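Local coordinates for replication initiator protein (Staphylococcus aureus subsp. aureus, PDB 4PTA) that probably initiates replication of staphylococcal multiresistance plasmids by assembling on the plasmid's replication origin, at residues Trp55-Thr58 against Glu59-Tyr63; Ala114-Lys117 against Asn118-Tyr121; Phe5-Val8 against Glu9-Tyr12. One frame throughout, in Å; residues are numbered along the deposited sequence.

Contact 1 (Trp55-Thr58 against Glu59-Tyr63); sequences WIDT and EGNIY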
loop_
_atom_site.group_PDB
_atom_site.type_symbol
_atom_site.label_atom_id
_atom_site.label_comp_id
_atom_site.label_asym_id
_atom_site.label_seq_id
_atom_site.Cartn_x
_atom_site.Cartn_y
_atom_site.Cartn_z
ATOM N N TRP A 55 -22.994 2.469 4.899
ATOM C CA TRP A 55 -23.475 2.649 3.538
ATOM C C TRP A 55 -23.175 1.412 2.708
ATOM O O TRP A 55 -22.437 1.471 1.724
ATOM C CB TRP A 55 -22.829 3.878 2.903
ATOM C CG TRP A 55 -23.236 5.153 3.553
ATOM C CD1 TRP A 55 -24.173 5.310 4.530
ATOM C CD2 TRP A 55 -22.716 6.462 3.281
ATOM N NE1 TRP A 55 -24.273 6.633 4.882
ATOM C CE2 TRP A 55 -23.388 7.360 4.129
ATOM C CE3 TRP A 55 -21.750 6.955 2.400
ATOM C CZ2 TRP A 55 -23.124 8.727 4.127
ATOM C CZ3 TRP A 55 -21.491 8.315 2.399
ATOM C CH2 TRP A 55 -22.175 9.184 3.255
ATOM N N ILE A 56 -23.751 0.291 3.125
ATOM C CA ILE A 56 -23.588 -0.975 2.433
ATOM C C ILE A 56 -24.967 -1.519 2.063
ATOM O O ILE A 56 -25.842 -1.637 2.923
ATOM C CB ILE A 56 -22.865 -1.996 3.334
ATOM C CG1 ILE A 56 -21.500 -1.454 3.765
ATOM C CG2 ILE A 56 -22.723 -3.335 2.630
ATOM C CD1 ILE A 56 -20.815 -2.298 4.822
ATOM N N ASP A 57 -25.168 -1.842 0.790
ATOM C CA ASP A 57 -26.459 -2.366 0.355
ATOM C C ASP A 57 -26.647 -3.838 0.725
ATOM O O ASP A 57 -25.817 -4.427 1.418
ATOM C CB ASP A 57 -26.690 -2.126 -1.147
ATOM C CG ASP A 57 -25.879 -3.057 -2.031
ATOM O OD1 ASP A 57 -25.631 -2.693 -3.200
ATOM O OD2 ASP A 57 -25.499 -4.151 -1.571
ATOM N N THR A 58 -27.742 -4.423 0.249
ATOM C CA THR A 58 -28.148 -5.773 0.632
ATOM C C THR A 58 -27.171 -6.848 0.171
ATOM O O THR A 58 -27.087 -7.921 0.770
ATOM C CB THR A 58 -29.527 -6.121 0.044
ATOM O OG1 THR A 58 -30.347 -4.948 0.016
ATOM C CG2 THR A 58 -30.198 -7.206 0.873
ATOM N N GLU A 59 -26.447 -6.559 -0.903
ATOM C CA GLU A 59 -25.533 -7.525 -1.497
ATOM C C GLU A 59 -24.096 -7.289 -1.047
ATOM O O GLU A 59 -23.180 -7.997 -1.463
ATOM C CB GLU A 59 -25.627 -7.469 -3.018
ATOM C CG GLU A 59 -27.008 -7.804 -3.550
ATOM C CD GLU A 59 -26.972 -8.882 -4.612
ATOM O OE1 GLU A 59 -26.026 -8.884 -5.429
ATOM O OE2 GLU A 59 -27.885 -9.734 -4.625
ATOM N N GLY A 60 -23.908 -6.288 -0.193
ATOM C CA GLY A 60 -22.599 -5.993 0.359
ATOM C C GLY A 60 -21.838 -4.921 -0.397
ATOM O O GLY A 60 -20.704 -4.597 -0.045
ATOM N N ASN A 61 -22.458 -4.372 -1.438
ATOM C CA ASN A 61 -21.842 -3.307 -2.220
ATOM C C ASN A 61 -21.759 -2.003 -1.432
ATOM O O ASN A 61 -22.688 -1.654 -0.705
ATOM C CB ASN A 61 -22.605 -3.081 -3.528
ATOM C CG ASN A 61 -22.725 -4.342 -4.364
ATOM O OD1 ASN A 61 -21.860 -5.217 -4.323
ATOM N ND2 ASN A 61 -23.803 -4.441 -5.131
ATOM N N ILE A 62 -20.646 -1.289 -1.581
ATOM C CA ILE A 62 -20.424 -0.037 -0.864
ATOM C C ILE A 62 -20.846 1.161 -1.710
ATOM O O ILE A 62 -20.457 1.271 -2.872
ATOM C CB ILE A 62 -18.940 0.119 -0.464
ATOM C CG1 ILE A 62 -18.446 -1.144 0.246
ATOM C CG2 ILE A 62 -18.740 1.352 0.408
ATOM C CD1 ILE A 62 -16.955 -1.174 0.475
ATOM N N TYR A 63 -21.642 2.058 -1.131
ATOM C CA TYR A 63 -22.139 3.216 -1.879
ATOM C C TYR A 63 -21.882 4.546 -1.172
ATOM O O TYR A 63 -21.337 4.580 -0.070
ATOM C CB TYR A 63 -23.631 3.067 -2.207
ATOM C CG TYR A 63 -24.528 2.868 -1.003
ATOM C CD1 TYR A 63 -24.894 3.941 -0.197
ATOM C CD2 TYR A 63 -25.023 1.610 -0.683
ATOM C CE1 TYR A 63 -25.713 3.761 0.903
ATOM C CE2 TYR A 63 -25.844 1.421 0.412
ATOM C CZ TYR A 63 -26.185 2.500 1.203
ATOM O OH TYR A 63 -27.002 2.317 2.295
#
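Tyr63 N donates to Trp55 O (3.0 Å) and Asp57 N to Asn61 O (2.9 Å), the second bond lying in the carbonyl plane. These bonds flank Ile56 and Ile62, making them a non-hydrogen-bonded antiparallel pair and the single bridge of a tight hairpin. Its end is a type I turn from Asp57 to Gly60, closed by Gly60 N on Asp57 O; Gly60, with its positive phi of 95°, and Asn61 form a G1 beta bulge opposite Asp57. The Asp57 carboxylate folds into the turn. OD2 takes Glu59 N (2.7 Å), an Asx turn, and Asn61 N (3.1 Å) from opposite faces of the carboxylate plane, which fixes its rotation. OD1 takes a weak bond from Asn61 ND2, just beyond the turn.

At the other end the Tyr63 ring packs on the Trp55 backbone and CB. With chi1 at 57°, the Tyr63 ring reaches back over the Trp55 backbone: Trp55 O sits 3.5 Å above the Tyr63 ring plane, over its centre, and Trp55 CB makes a CH-pi contact, 4.0 Å from the ring centroid.

The hairpin follows helix 47-52, against which Ile56 and Ile62 pack through Ile51, while Tyr109 of strand 108-110 weakly bonds Asp57 OD1.

Contact 2 (Ala114-Lys117 against Asn118-Tyr121); sequences AITK and NDIY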
loop_
_atom_site.group_PDB
_atom_site.type_symbol
_atom_site.label_atom_id
_atom_site.label_comp_id
_atom_site.label_asym_id
_atom_site.label_seq_id
_atom_site.Cartn_x
_atom_site.Cartn_y
_atom_site.Cartn_z
ATOM N N ALA A 114 -12.001 -1.565 -15.772
ATOM C CA ALA A 114 -11.791 -2.794 -16.513
ATOM C C ALA A 114 -10.316 -2.945 -16.866
ATOM O O ALA A 114 -9.558 -1.975 -16.856
ATOM C CB ALA A 114 -12.648 -2.809 -17.766
ATOM N N ILE A 115 -9.915 -4.172 -17.168
ATOM C CA ILE A 115 -8.550 -4.451 -17.578
ATOM C C ILE A 115 -8.589 -5.361 -18.793
ATOM O O ILE A 115 -9.411 -6.274 -18.862
ATOM C CB ILE A 115 -7.751 -5.130 -16.452
ATOM C CG1 ILE A 115 -7.560 -4.168 -15.279
ATOM C CG2 ILE A 115 -6.397 -5.604 -16.962
ATOM C CD1 ILE A 115 -6.536 -3.086 -15.540
ATOM N N THR A 116 -7.713 -5.094 -19.755
ATOM C CA THR A 116 -7.613 -5.918 -20.952
ATOM C C THR A 116 -6.186 -6.405 -21.112
ATOM O O THR A 116 -5.265 -5.841 -20.523
ATOM C CB THR A 116 -7.987 -5.135 -22.216
ATOM O OG1 THR A 116 -6.999 -4.124 -22.467
ATOM C CG2 THR A 116 -9.367 -4.494 -22.067
ATOM N N LYS A 117 -6.007 -7.451 -21.912
ATOM C CA LYS A 117 -4.676 -7.971 -22.196
ATOM C C LYS A 117 -3.736 -6.857 -22.652
ATOM O O LYS A 117 -2.538 -6.896 -22.381
ATOM C CB LYS A 117 -4.738 -9.072 -23.257
ATOM C CG LYS A 117 -5.477 -10.329 -22.826
ATOM C CD LYS A 117 -5.347 -11.419 -23.883
ATOM C CE LYS A 117 -6.120 -12.674 -23.503
ATOM N NZ LYS A 117 -5.927 -13.759 -24.506
ATOM N N ASN A 118 -4.282 -5.861 -23.346
ATOM C CA ASN A 118 -3.473 -4.741 -23.806
ATOM C C ASN A 118 -3.098 -3.818 -22.656
ATOM O O ASN A 118 -1.956 -3.371 -22.564
ATOM C CB ASN A 118 -4.183 -3.961 -24.914
ATOM C CG ASN A 118 -3.275 -2.938 -25.579
ATOM O OD1 ASN A 118 -2.415 -3.287 -26.392
ATOM N ND2 ASN A 118 -3.460 -1.667 -25.234
ATOM N N ASP A 119 -4.058 -3.536 -21.778
ATOM C CA ASP A 119 -3.778 -2.765 -20.574
ATOM C C ASP A 119 -2.598 -3.383 -19.837
ATOM O O ASP A 119 -1.641 -2.695 -19.484
ATOM C CB ASP A 119 -5.003 -2.718 -19.659
ATOM C CG ASP A 119 -6.107 -1.842 -20.210
ATOM O OD1 ASP A 119 -5.789 -0.765 -20.754
ATOM O OD2 ASP A 119 -7.291 -2.228 -20.101
ATOM N N ILE A 120 -2.674 -4.690 -19.611
ATOM C CA ILE A 120 -1.585 -5.422 -18.986
ATOM C C ILE A 120 -0.264 -5.155 -19.712
ATOM O O ILE A 120 0.701 -4.686 -19.106
ATOM C CB ILE A 120 -1.890 -6.932 -18.939
ATOM C CG1 ILE A 120 -3.094 -7.191 -18.027
ATOM C CG2 ILE A 120 -0.669 -7.718 -18.473
ATOM C CD1 ILE A 120 -3.665 -8.594 -18.125
ATOM N N TYR A 121 -0.234 -5.435 -21.013
ATOM C CA TYR A 121 0.956 -5.197 -21.824
ATOM C C TYR A 121 1.474 -3.768 -21.662
ATOM O O TYR A 121 2.651 -3.549 -21.368
ATOM C CB TYR A 121 0.661 -5.492 -23.295
ATOM C CG TYR A 121 1.763 -5.070 -24.239
ATOM C CD1 TYR A 121 3.002 -5.697 -24.216
ATOM C CD2 TYR A 121 1.562 -4.050 -25.161
ATOM C CE1 TYR A 121 4.012 -5.316 -25.079
ATOM C CE2 TYR A 121 2.566 -3.663 -26.029
ATOM C CZ TYR A 121 3.790 -4.299 -25.983
ATOM O OH TYR A 121 4.795 -3.918 -26.844
#
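A capping box starts helix 117-127, with Thr116 as N-cap and Asp119 three residues on. The reciprocal bonds that define it are both present: Asp119 N donates to Thr116 OG1 (3.1 Å, 168° at the hydrogen), and Thr116 N donates to Asp119 OD2 (2.9 Å). The first bond is nearly straight. The second is more bent and meets OD2 on the anti side of the carboxylate, 20° out of its plane. Thr116 OG1 can turn to the first helical amides because chi1, at 68°, sets it between the backbone N and the carbonyl carbon. It also receives a weak bond from Asn118 N and gives a weak one to Asp119 OD2.

The Asp119 carboxylate is held from outside as well, for OD2 accepts from Asn26 ND2, and OD1 makes a weak bond with Thr25 OG1. The cap is thereby joined to the loop that carries Val22, Thr25 and Asn26. A negative charge at this helix start would probably be favoured by the helix dipole.

Flanking the box, Ile115 and Ile120 meet at about a right angle, CG2 of Ile115 lying 3.8 Å from CG1 of Ile120. Coming immediately before the N-cap and four residues after it, they fit the hydrophobic staple. Glu9 and Tyr12 of the third subunit pack on Ile115 and Ile120 respectively.

Regular helical bonding is established at once: Ile120 N reaches Thr116 O at 3.0 Å, nearly along the C=O axis, and Tyr121 N reaches Lys117 O at 3.1 Å.

Contact 3 (Phe5-Val8 against Glu9-Tyr12); sequences FFTV and EENY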
loop_
_atom_site.group_PDB
_atom_site.type_symbol
_atom_site.label_atom_id
_atom_site.label_comp_id
_atom_site.label_asym_id
_atom_site.label_seq_id
_atom_site.Cartn_x
_atom_site.Cartn_y
_atom_site.Cartn_z
ATOM N N PHE A 5 12.377 7.002 15.012
ATOM C CA PHE A 5 11.037 7.139 15.573
ATOM C C PHE A 5 10.029 7.311 14.443
ATOM O O PHE A 5 10.344 7.907 13.412
ATOM C CB PHE A 5 10.935 8.369 16.478
ATOM C CG PHE A 5 11.567 8.205 17.833
ATOM C CD1 PHE A 5 12.718 8.906 18.160
ATOM C CD2 PHE A 5 10.995 7.382 18.790
ATOM C CE1 PHE A 5 13.297 8.775 19.408
ATOM C CE2 PHE A 5 11.573 7.246 20.042
ATOM C CZ PHE A 5 12.725 7.945 20.350
ATOM N N PHE A 6 8.817 6.804 14.645
ATOM C CA PHE A 6 7.707 7.102 13.748
ATOM C C PHE A 6 7.143 8.468 14.111
ATOM O O PHE A 6 6.695 8.683 15.235
ATOM C CB PHE A 6 6.609 6.041 13.861
ATOM C CG PHE A 6 7.031 4.678 13.391
ATOM C CD1 PHE A 6 7.395 3.698 14.298
ATOM C CD2 PHE A 6 7.068 4.379 12.039
ATOM C CE1 PHE A 6 7.792 2.441 13.866
ATOM C CE2 PHE A 6 7.461 3.126 11.601
ATOM C CZ PHE A 6 7.824 2.155 12.515
ATOM N N THR A 7 7.170 9.395 13.162
ATOM C CA THR A 7 6.695 10.747 13.420
ATOM C C THR A 7 5.340 10.996 12.760
ATOM O O THR A 7 5.034 10.424 11.712
ATOM C CB THR A 7 7.710 11.804 12.948
ATOM O OG1 THR A 7 7.792 11.793 11.518
ATOM C CG2 THR A 7 9.087 11.520 13.534
ATOM N N VAL A 8 4.531 11.846 13.385
ATOM C CA VAL A 8 3.211 12.175 12.864
ATOM C C VAL A 8 3.333 12.866 11.508
ATOM O O VAL A 8 2.441 12.779 10.666
ATOM C CB VAL A 8 2.428 13.079 13.844
ATOM C CG1 VAL A 8 3.209 14.343 14.146
ATOM C CG2 VAL A 8 1.051 13.413 13.290
ATOM N N GLU A 9 4.460 13.542 11.306
ATOM C CA GLU A 9 4.724 14.275 10.077
ATOM C C GLU A 9 5.041 13.323 8.927
ATOM O O GLU A 9 4.483 13.445 7.834
ATOM C CB GLU A 9 5.884 15.242 10.297
ATOM C CG GLU A 9 6.133 16.203 9.158
ATOM C CD GLU A 9 6.968 17.390 9.592
ATOM O OE1 GLU A 9 7.556 18.059 8.719
ATOM O OE2 GLU A 9 7.033 17.656 10.812
ATOM N N GLU A 10 5.942 12.377 9.180
ATOM C CA GLU A 10 6.304 11.373 8.190
ATOM C C GLU A 10 5.085 10.523 7.867
ATOM O O GLU A 10 4.934 10.031 6.751
ATOM C CB GLU A 10 7.443 10.493 8.717
ATOM C CG GLU A 10 7.841 9.350 7.794
ATOM C CD GLU A 10 8.490 9.832 6.508
ATOM O OE1 GLU A 10 8.936 11.001 6.464
ATOM O OE2 GLU A 10 8.554 9.044 5.539
ATOM N N ASN A 11 4.212 10.366 8.856
ATOM C CA ASN A 11 2.991 9.591 8.694
ATOM C C ASN A 11 1.982 10.263 7.764
ATOM O O ASN A 11 1.339 9.599 6.953
ATOM C CB ASN A 11 2.348 9.314 10.059
ATOM C CG ASN A 11 1.224 8.298 9.979
ATOM O OD1 ASN A 11 0.139 8.595 9.483
ATOM N ND2 ASN A 11 1.476 7.094 10.478
ATOM N N TYR A 12 1.838 11.578 7.882
ATOM C CA TYR A 12 0.919 12.311 7.018
ATOM C C TYR A 12 1.526 12.541 5.640
ATOM O O TYR A 12 0.813 12.730 4.655
ATOM C CB TYR A 12 0.472 13.621 7.671
ATOM C CG TYR A 12 -0.669 13.410 8.636
ATOM C CD1 TYR A 12 -0.436 12.996 9.940
ATOM C CD2 TYR A 12 -1.985 13.594 8.231
ATOM C CE1 TYR A 12 -1.478 12.783 10.819
ATOM C CE2 TYR A 12 -3.036 13.383 9.102
ATOM C CZ TYR A 12 -2.778 12.979 10.396
ATOM O OH TYR A 12 -3.825 12.771 11.265
#
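The Tyr12 ring presents its edge to Val8, whose carbonyl O lies in the ring plane, 3.0 Å from Tyr12 CD1. Beside it, Val8 CG2 meets Tyr12 CE1 at 3.6 Å, the two side chains crossing at a slant. A chi1 of -83° places the Tyr12 ring beside its own backbone N, bringing it back along the helix to the preceding turn. Arg15 is the cation-pi partner of this ring, and the hydroxyl bonds Asp124 of the third subunit.

The same Val8 O accepts from Tyr12 N (3.1 Å), with the donor tilted 35° from the carbonyl plane; Asn11 N likewise reaches Thr7 O at 3.0 Å. These i to i+4 bonds open helix 8-13, and Thr7 is its N-cap. Glu10 N donates to Thr7 OG1 (3.0 Å, 157° at the hydrogen), so the threonine hydroxyl serves an amide at the helix start. The Glu10 side chain itself leads away from the cap.

On the other side chains, Asn11 OD1 bonds Arg15, while its ND2 makes a weak bond to Gln48 of the second subunit. Val8 packs on Ile120 of the third subunit, and Thr7 on Asn61 of the second.

In the fold
From the N terminus, contact 3 comes first, starting helix 8-13 well away from the body of the chain, its centre about 26 Å from the chain centre. Contact 1 follows, closing the hairpin between helices 47-52 and 68-74. Contact 2 comes last, leading from strand 108-110 into helix 117-127. The three are in series: none nests or crosses, and centres are about 28 to 37 Å apart. Yet the assembly brings them together between copies. Residues 5-12 reach the 55-63 hairpin of the second subunit and the 114-121 helix start of the third, consistent with an N-terminal arm that ties neighbouring subunits together.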